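Long-range contacts in sugar-binding transcriptional regulator, LacI family (Enterococcus faecalis, PDB 3CS3), which probably represses transcription as a LacI-type regulator, binding control-region DNA in response to a sugar sensed by its periplasmic-binding-protein-like domain: residues L15-G20 / V43-K48; V98-R103 / Q134-V139; A166-L171 / Y193-E198. All coordinates share one frame; numbering follows the deposited sequence.

Contact 1 (L15-G20 / V43-K48); sequences LADYGG and VCSGKK
Leu-15 and Ser-45 meet where the chain leaves strand 10-15, beside the neighbouring parallel strand 40-45. The amide N of Leu-15 donates to the carbonyl O of Cys-44 at 3.0 Å, a fairly straight bond of 155° at the hydrogen. The carbonyl of Leu-15 is taken by a side chain. Ser-45 holds OG anti to its own backbone N (chi1 -161°), and the hydroxyl donates to Leu-15 O at 2.9 Å, approaching from well above the carbonyl plane. The same carbonyl O also receives a CA-H...O contact from Ser-45 CA at 3.4 Å. Serine suits this buried place because its short arm carries a donor to a main-chain acceptor. CB of Asp-17 lies 3.3 Å from Ser-45 OG, a contact without a hydrogen bond.

On the Val-43 side the contact is apolar. Leu-15 has CG anti to its carbonyl carbon (chi1 -58°), and its CD1 meets CG1 of Val-43 at 3.7 Å, the two branched chains crossing at a slant. Both also touch Leu-27 of helix 23-35, which packs on them. Gly-46 follows with a positive phi, where a CB would be jammed against the preceding carbonyl O, which by itself calls for glycine. Val-43, Cys-44 and Ser-45 also pair antiparallel with a strand of the second subunit, so the sheet runs on across the interface. The chemistry thus changes within three residues, from branched hydrocarbon under the helix to a hydroxyl bonded to a carbonyl, which implies that the backbone bond is supplemented by a side-chain bond as the chain turns into the loop.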
# COMPACT_ATOMS: atom_id res chain seq x y z
N LEU A 15 0.29 8.82 8.04
CA LEU A 15 0.03 7.39 8.14
C LEU A 15 1.21 6.68 8.78
O LEU A 15 2.31 7.22 8.83
CB LEU A 15 -0.28 6.79 6.76
CG LEU A 15 -1.48 7.38 6.00
CD1 LEU A 15 -1.65 6.63 4.70
CD2 LEU A 15 -2.79 7.37 6.81
N ALA A 16 0.97 5.47 9.27
CA ALA A 16 1.98 4.69 9.98
C ALA A 16 2.72 3.70 9.09
O ALA A 16 3.80 3.23 9.45
CB ALA A 16 1.34 3.98 11.15
N ASP A 17 2.13 3.40 7.94
CA ASP A 17 2.61 2.36 7.01
C ASP A 17 2.72 0.93 7.56
O ASP A 17 3.69 0.22 7.31
CB ASP A 17 3.86 2.78 6.21
CG ASP A 17 3.53 3.24 4.80
OD1 ASP A 17 4.18 2.76 3.84
OD2 ASP A 17 2.62 4.09 4.63
N TYR A 18 1.71 0.55 8.35
CA TYR A 18 1.30 -0.84 8.39
C TYR A 18 0.12 -0.98 7.42
O TYR A 18 0.22 -1.70 6.42
CB TYR A 18 0.95 -1.37 9.80
CG TYR A 18 0.33 -0.40 10.79
CD1 TYR A 18 1.08 0.14 11.83
CD2 TYR A 18 -1.03 -0.06 10.73
CE1 TYR A 18 0.52 1.01 12.75
CE2 TYR A 18 -1.61 0.82 11.64
CZ TYR A 18 -0.83 1.35 12.65
OH TYR A 18 -1.39 2.22 13.56
N GLY A 19 -0.94 -0.22 7.69
CA GLY A 19 -2.26 -0.42 7.11
C GLY A 19 -2.49 -0.26 5.62
O GLY A 19 -3.58 0.13 5.20
N GLY A 20 -1.48 -0.59 4.81
CA GLY A 20 -1.55 -0.52 3.35
C GLY A 20 -2.59 -1.46 2.75
O GLY A 20 -2.86 -1.41 1.55
N VAL A 43 0.70 12.86 1.71
CA VAL A 43 0.77 11.76 2.65
C VAL A 43 2.20 11.63 3.14
O VAL A 43 3.14 11.62 2.34
CB VAL A 43 0.29 10.44 2.00
CG1 VAL A 43 0.33 9.29 3.01
CG2 VAL A 43 -1.12 10.60 1.46
N CYS A 44 2.37 11.55 4.46
CA CYS A 44 3.68 11.38 5.07
C CYS A 44 3.69 10.19 6.01
O CYS A 44 2.73 9.94 6.73
CB CYS A 44 4.11 12.64 5.81
SG CYS A 44 4.29 14.05 4.72
N SER A 45 4.79 9.44 5.99
CA SER A 45 4.90 8.25 6.81
C SER A 45 6.33 8.04 7.30
O SER A 45 7.28 8.43 6.64
CB SER A 45 4.44 7.03 6.01
OG SER A 45 4.13 5.98 6.90
N GLY A 46 6.47 7.42 8.47
CA GLY A 46 7.78 7.18 9.06
C GLY A 46 7.81 7.51 10.54
O GLY A 46 6.96 8.24 11.03
N LYS A 47 8.82 6.96 11.23
CA LYS A 47 9.00 7.16 12.67
C LYS A 47 9.32 8.61 13.05
O LYS A 47 9.02 9.04 14.16
CB LYS A 47 10.12 6.24 13.20
CG LYS A 47 9.69 4.79 13.44
CD LYS A 47 10.75 4.00 14.21
CE LYS A 47 10.69 4.26 15.71
NZ LYS A 47 11.80 3.60 16.44
N LYS A 48 9.94 9.34 12.13
CA LYS A 48 10.39 10.70 12.38
C LYS A 48 9.58 11.73 11.60
O LYS A 48 9.97 12.90 11.52
CB LYS A 48 11.88 10.85 12.02
CG LYS A 48 12.84 9.95 12.80
CD LYS A 48 13.19 10.53 14.17
CE LYS A 48 14.31 9.75 14.85
NZ LYS A 48 13.94 8.34 15.15

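Contact 2 (V98-R103 / Q134-V139); sequences VLLDNR and QERLAV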
# COMPACT_ATOMS: atom_id res chain seq x y z
N VAL A 98 -12.61 10.69 13.97
CA VAL A 98 -13.39 9.76 13.15
C VAL A 98 -12.81 8.36 13.35
O VAL A 98 -11.83 7.99 12.71
CB VAL A 98 -13.43 10.14 11.64
CG1 VAL A 98 -14.41 9.23 10.90
CG2 VAL A 98 -13.85 11.58 11.44
N LEU A 99 -13.42 7.61 14.26
CA LEU A 99 -12.84 6.36 14.74
C LEU A 99 -13.61 5.14 14.28
O LEU A 99 -14.81 5.22 14.02
CB LEU A 99 -12.77 6.38 16.27
CG LEU A 99 -12.10 7.56 16.96
CD1 LEU A 99 -12.14 7.38 18.46
CD2 LEU A 99 -10.66 7.74 16.50
N LEU A 100 -12.93 4.00 14.19
CA LEU A 100 -13.61 2.74 13.96
C LEU A 100 -14.36 2.34 15.23
O LEU A 100 -13.90 2.61 16.34
CB LEU A 100 -12.64 1.62 13.60
CG LEU A 100 -11.79 1.76 12.34
CD1 LEU A 100 -10.89 0.54 12.20
CD2 LEU A 100 -12.65 1.93 11.11
N ASP A 101 -15.51 1.71 15.05
CA ASP A 101 -16.21 1.07 16.15
C ASP A 101 -15.49 -0.23 16.53
O ASP A 101 -15.86 -1.33 16.11
CB ASP A 101 -17.66 0.81 15.75
CG ASP A 101 -18.50 0.28 16.89
OD1 ASP A 101 -18.29 0.70 18.05
OD2 ASP A 101 -19.38 -0.56 16.62
N ASN A 102 -14.42 -0.07 17.32
CA ASN A 102 -13.58 -1.18 17.76
C ASN A 102 -14.31 -2.13 18.71
O ASN A 102 -14.09 -3.34 18.68
CB ASN A 102 -12.32 -0.65 18.44
CG ASN A 102 -11.40 0.07 17.48
OD1 ASN A 102 -11.03 -0.46 16.43
ND2 ASN A 102 -11.01 1.28 17.85
N ARG A 103 -15.17 -1.56 19.55
CA ARG A 103 -15.97 -2.33 20.50
C ARG A 103 -17.00 -3.22 19.82
O ARG A 103 -17.14 -4.38 20.17
CB ARG A 103 -16.59 -1.41 21.55
CG ARG A 103 -15.51 -0.71 22.37
CD ARG A 103 -16.04 0.13 23.51
NE ARG A 103 -14.96 0.49 24.43
CZ ARG A 103 -14.84 0.03 25.67
NH1 ARG A 103 -15.74 -0.80 26.17
NH2 ARG A 103 -13.81 0.41 26.42
N GLN A 134 -6.18 -1.37 22.24
CA GLN A 134 -6.69 -1.24 23.62
C GLN A 134 -8.19 -1.49 23.72
O GLN A 134 -8.64 -2.26 24.57
CB GLN A 134 -6.40 0.15 24.17
CG GLN A 134 -4.96 0.42 24.54
CD GLN A 134 -4.71 1.87 24.93
OE1 GLN A 134 -5.58 2.74 24.75
NE2 GLN A 134 -3.52 2.15 25.45
N GLU A 135 -8.96 -0.83 22.86
CA GLU A 135 -10.41 -1.00 22.79
C GLU A 135 -10.80 -2.41 22.38
O GLU A 135 -11.73 -2.98 22.95
CB GLU A 135 -11.01 -0.02 21.78
CG GLU A 135 -10.91 1.41 22.20
CD GLU A 135 -12.00 1.81 23.17
OE1 GLU A 135 -13.18 1.86 22.75
OE2 GLU A 135 -11.66 2.07 24.34
N ARG A 136 -10.09 -2.95 21.39
CA ARG A 136 -10.34 -4.30 20.89
C ARG A 136 -10.04 -5.34 21.97
O ARG A 136 -10.78 -6.30 22.13
CB ARG A 136 -9.53 -4.59 19.63
CG ARG A 136 -10.18 -4.11 18.34
CD ARG A 136 -9.19 -4.05 17.17
NE ARG A 136 -9.54 -2.96 16.26
CZ ARG A 136 -8.87 -2.63 15.16
NH1 ARG A 136 -7.79 -3.30 14.80
NH2 ARG A 136 -9.29 -1.61 14.43
N LEU A 137 -8.96 -5.11 22.71
CA LEU A 137 -8.56 -5.96 23.83
C LEU A 137 -9.54 -5.90 25.00
O LEU A 137 -9.91 -6.93 25.54
CB LEU A 137 -7.15 -5.62 24.29
CG LEU A 137 -6.38 -6.69 25.05
CD1 LEU A 137 -6.39 -8.00 24.29
CD2 LEU A 137 -4.96 -6.21 25.29
N ALA A 138 -9.98 -4.69 25.36
CA ALA A 138 -10.89 -4.49 26.50
C ALA A 138 -12.22 -5.19 26.32
O ALA A 138 -12.81 -5.67 27.28
CB ALA A 138 -11.11 -3.00 26.75
N VAL A 139 -12.68 -5.26 25.08
CA VAL A 139 -13.95 -5.88 24.75
C VAL A 139 -13.82 -7.40 24.55
O VAL A 139 -14.69 -8.16 24.97
CB VAL A 139 -14.61 -5.14 23.55
CG1 VAL A 139 -15.46 -6.07 22.69
CG2 VAL A 139 -15.43 -3.98 24.06
O HOH W 1 -13.48 2.26 19.88
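This is a polar, partly buried contact of a strand-to-helix junction with a second helix, 131-146. Asn-102 and Arg-136 carry its inner part. Arg-136 grips Asn-102 OD1 side-on with two nitrogens, NE and NH2, each at 2.9 Å, amide and guanidinium planes 63° apart. An amide fits here because its oxygen takes both N-H groups while ND2 bonds Asp-132 OD1. Leu-100 CD1 lies against the guanidinium edge, 3.5 Å from Arg-136 NH2.

The fold is the two-sheet periplasmic-binding-protein type of LacI regulators, and residues 98-103 lead from strand 95-100 of one sheet into helix 102-115, which precedes strand 121-125 of the other. Arg-136 also makes a cation-pi contact with Phe-212 and bonds a glycerol, probably from the crystallisation liquor, through NH2.

Arg-103 stretches its chain from CG to NE to reach Glu-135, whose own chain bends at chi2. NE donates to OE1 at 2.8 Å in a salt bridge, with OE1 in the guanidinium plane; a second bond, NH2 to OE2, is weak. The aliphatic part of Arg-103 suits a mixed setting: its CG packs on Val-139 CG2 at 3.7 Å. One water donates to Glu-135 OE1 and weakly accepts from Asn-102 ND2.

Contact 3 (A166-L171 / Y193-E198); sequences AAKKIL and YKYVAE
Tyr-195 is the bump of this contact: its ring projects from helix 186-196 and lies against the surface of helix 160-170, two helices of the parallel alpha/beta domain built around strands 151-155, 121-125, 179-183 and 207-210. With CG anti to the backbone N (chi1 -174°), the ring reaches across to the hollow between Ala-167, Lys-168 and Leu-171. Ala-167 suits this spot: its single methyl meets Tyr-195 CB at 3.8 Å, with the CA atoms of the two residues 6.4 Å apart. Lys-168 covers one face of the ring with its CA in a CH-pi contact, 3.9 Å from the centroid and 17° off the ring normal, and its CB and CG continue over CE2 and CZ. Lysine serves here through its aliphatic stem, while its charged end leads away.

Leu-171, just past the helix, meets the ring at its edge. Its CD1 sits in the ring plane, 3.9 Å from Tyr-195 CD1, the two side chains sliding past each other in opposite directions. Tyr-164 meets the ring edge-to-face. The same methyl, Leu-171 CD1, also rests 3.9 Å from Val-196 CG2.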
# COMPACT_ATOMS: atom_id res chain seq x y z
N ALA A 166 4.56 -14.27 15.53
CA ALA A 166 3.54 -14.76 16.45
C ALA A 166 3.17 -16.21 16.17
O ALA A 166 3.11 -17.01 17.09
CB ALA A 166 2.31 -13.90 16.40
N ALA A 167 2.94 -16.53 14.90
CA ALA A 167 2.60 -17.89 14.48
C ALA A 167 3.72 -18.89 14.79
O ALA A 167 3.44 -20.05 15.11
CB ALA A 167 2.24 -17.91 13.00
N LYS A 168 4.97 -18.44 14.69
CA LYS A 168 6.13 -19.26 15.04
C LYS A 168 6.18 -19.52 16.54
O LYS A 168 6.52 -20.62 16.98
CB LYS A 168 7.43 -18.60 14.56
CG LYS A 168 8.64 -19.53 14.55
CD LYS A 168 9.88 -18.89 13.91
CE LYS A 168 10.70 -18.11 14.94
NZ LYS A 168 12.05 -17.77 14.42
N LYS A 169 5.82 -18.50 17.32
CA LYS A 169 5.77 -18.60 18.78
C LYS A 169 4.60 -19.48 19.24
O LYS A 169 4.76 -20.29 20.15
CB LYS A 169 5.69 -17.20 19.41
CG LYS A 169 5.78 -17.17 20.94
CD LYS A 169 6.35 -15.85 21.47
CE LYS A 169 5.30 -14.74 21.57
NZ LYS A 169 5.18 -13.93 20.32
N ILE A 170 3.44 -19.32 18.59
CA ILE A 170 2.23 -20.09 18.90
C ILE A 170 2.42 -21.58 18.64
O ILE A 170 2.13 -22.40 19.51
CB ILE A 170 1.01 -19.58 18.08
CG1 ILE A 170 0.57 -18.19 18.57
CG2 ILE A 170 -0.17 -20.53 18.19
CD1 ILE A 170 -0.34 -17.45 17.61
N LEU A 171 2.93 -21.91 17.45
CA LEU A 171 3.00 -23.30 17.00
C LEU A 171 4.25 -24.05 17.47
O LEU A 171 4.50 -25.18 17.05
CB LEU A 171 2.84 -23.38 15.48
CG LEU A 171 1.53 -22.86 14.88
CD1 LEU A 171 1.65 -22.73 13.36
CD2 LEU A 171 0.34 -23.74 15.26
N TYR A 193 -0.86 -16.85 7.98
CA TYR A 193 -0.96 -17.66 6.75
C TYR A 193 0.41 -18.03 6.19
O TYR A 193 0.64 -19.19 5.82
CB TYR A 193 -1.74 -16.92 5.67
CG TYR A 193 -3.23 -17.09 5.69
CD1 TYR A 193 -4.02 -16.47 6.66
CD2 TYR A 193 -3.87 -17.83 4.71
CE1 TYR A 193 -5.40 -16.62 6.67
CE2 TYR A 193 -5.25 -17.98 4.70
CZ TYR A 193 -6.01 -17.37 5.69
OH TYR A 193 -7.37 -17.51 5.70
N LYS A 194 1.31 -17.05 6.13
CA LYS A 194 2.68 -17.25 5.63
C LYS A 194 3.42 -18.38 6.34
O LYS A 194 3.96 -19.27 5.68
CB LYS A 194 3.49 -15.95 5.73
CG LYS A 194 3.78 -15.28 4.40
CD LYS A 194 2.64 -14.39 3.90
CE LYS A 194 3.01 -13.76 2.56
NZ LYS A 194 2.28 -12.49 2.30
N TYR A 195 3.44 -18.35 7.67
CA TYR A 195 4.13 -19.36 8.46
C TYR A 195 3.47 -20.74 8.40
O TYR A 195 4.16 -21.76 8.37
CB TYR A 195 4.29 -18.92 9.93
CG TYR A 195 5.13 -19.88 10.75
CD1 TYR A 195 4.53 -20.83 11.57
CD2 TYR A 195 6.52 -19.86 10.68
CE1 TYR A 195 5.29 -21.72 12.31
CE2 TYR A 195 7.29 -20.74 11.42
CZ TYR A 195 6.67 -21.67 12.23
OH TYR A 195 7.43 -22.55 12.97
N VAL A 196 2.13 -20.76 8.37
CA VAL A 196 1.37 -22.02 8.31
C VAL A 196 1.56 -22.73 6.96
O VAL A 196 1.52 -23.96 6.89
CB VAL A 196 -0.12 -21.78 8.69
CG1 VAL A 196 -0.99 -23.00 8.38
CG2 VAL A 196 -0.24 -21.43 10.16
N ALA A 197 1.83 -21.94 5.92
CA ALA A 197 2.19 -22.47 4.60
C ALA A 197 3.54 -23.20 4.62
O ALA A 197 3.81 -24.03 3.74
CB ALA A 197 2.20 -21.35 3.57
N GLU A 198 4.38 -22.90 5.61
CA GLU A 198 5.65 -23.59 5.80
C GLU A 198 5.56 -24.75 6.81
O GLU A 198 6.58 -25.29 7.24
CB GLU A 198 6.73 -22.60 6.25
CG GLU A 198 7.04 -21.49 5.25
CD GLU A 198 7.94 -20.41 5.83
OE1 GLU A 198 8.01 -19.31 5.23
OE2 GLU A 198 8.59 -20.65 6.87

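Each of the three contacts mixes buried and exposed residues, but their places differ. Contact 2 lies nearest the middle of the chain, about 9 Å from its centre, contact 1 about 13 Å and contact 3 about 22 Å. Contacts 1 and 2 reach the same seven-stranded sheet, contact 1 by joining the strand that is outermost within the chain to its neighbour and contact 2 where another strand leaves for the second domain; contact 3 joins two helices of the four-stranded domain. Chemistry follows position: backbone and hydroxyl bonding at contact 1, charged and amide groups at the crossing, and aromatic and aliphatic packing between the outlying helices. None touches another.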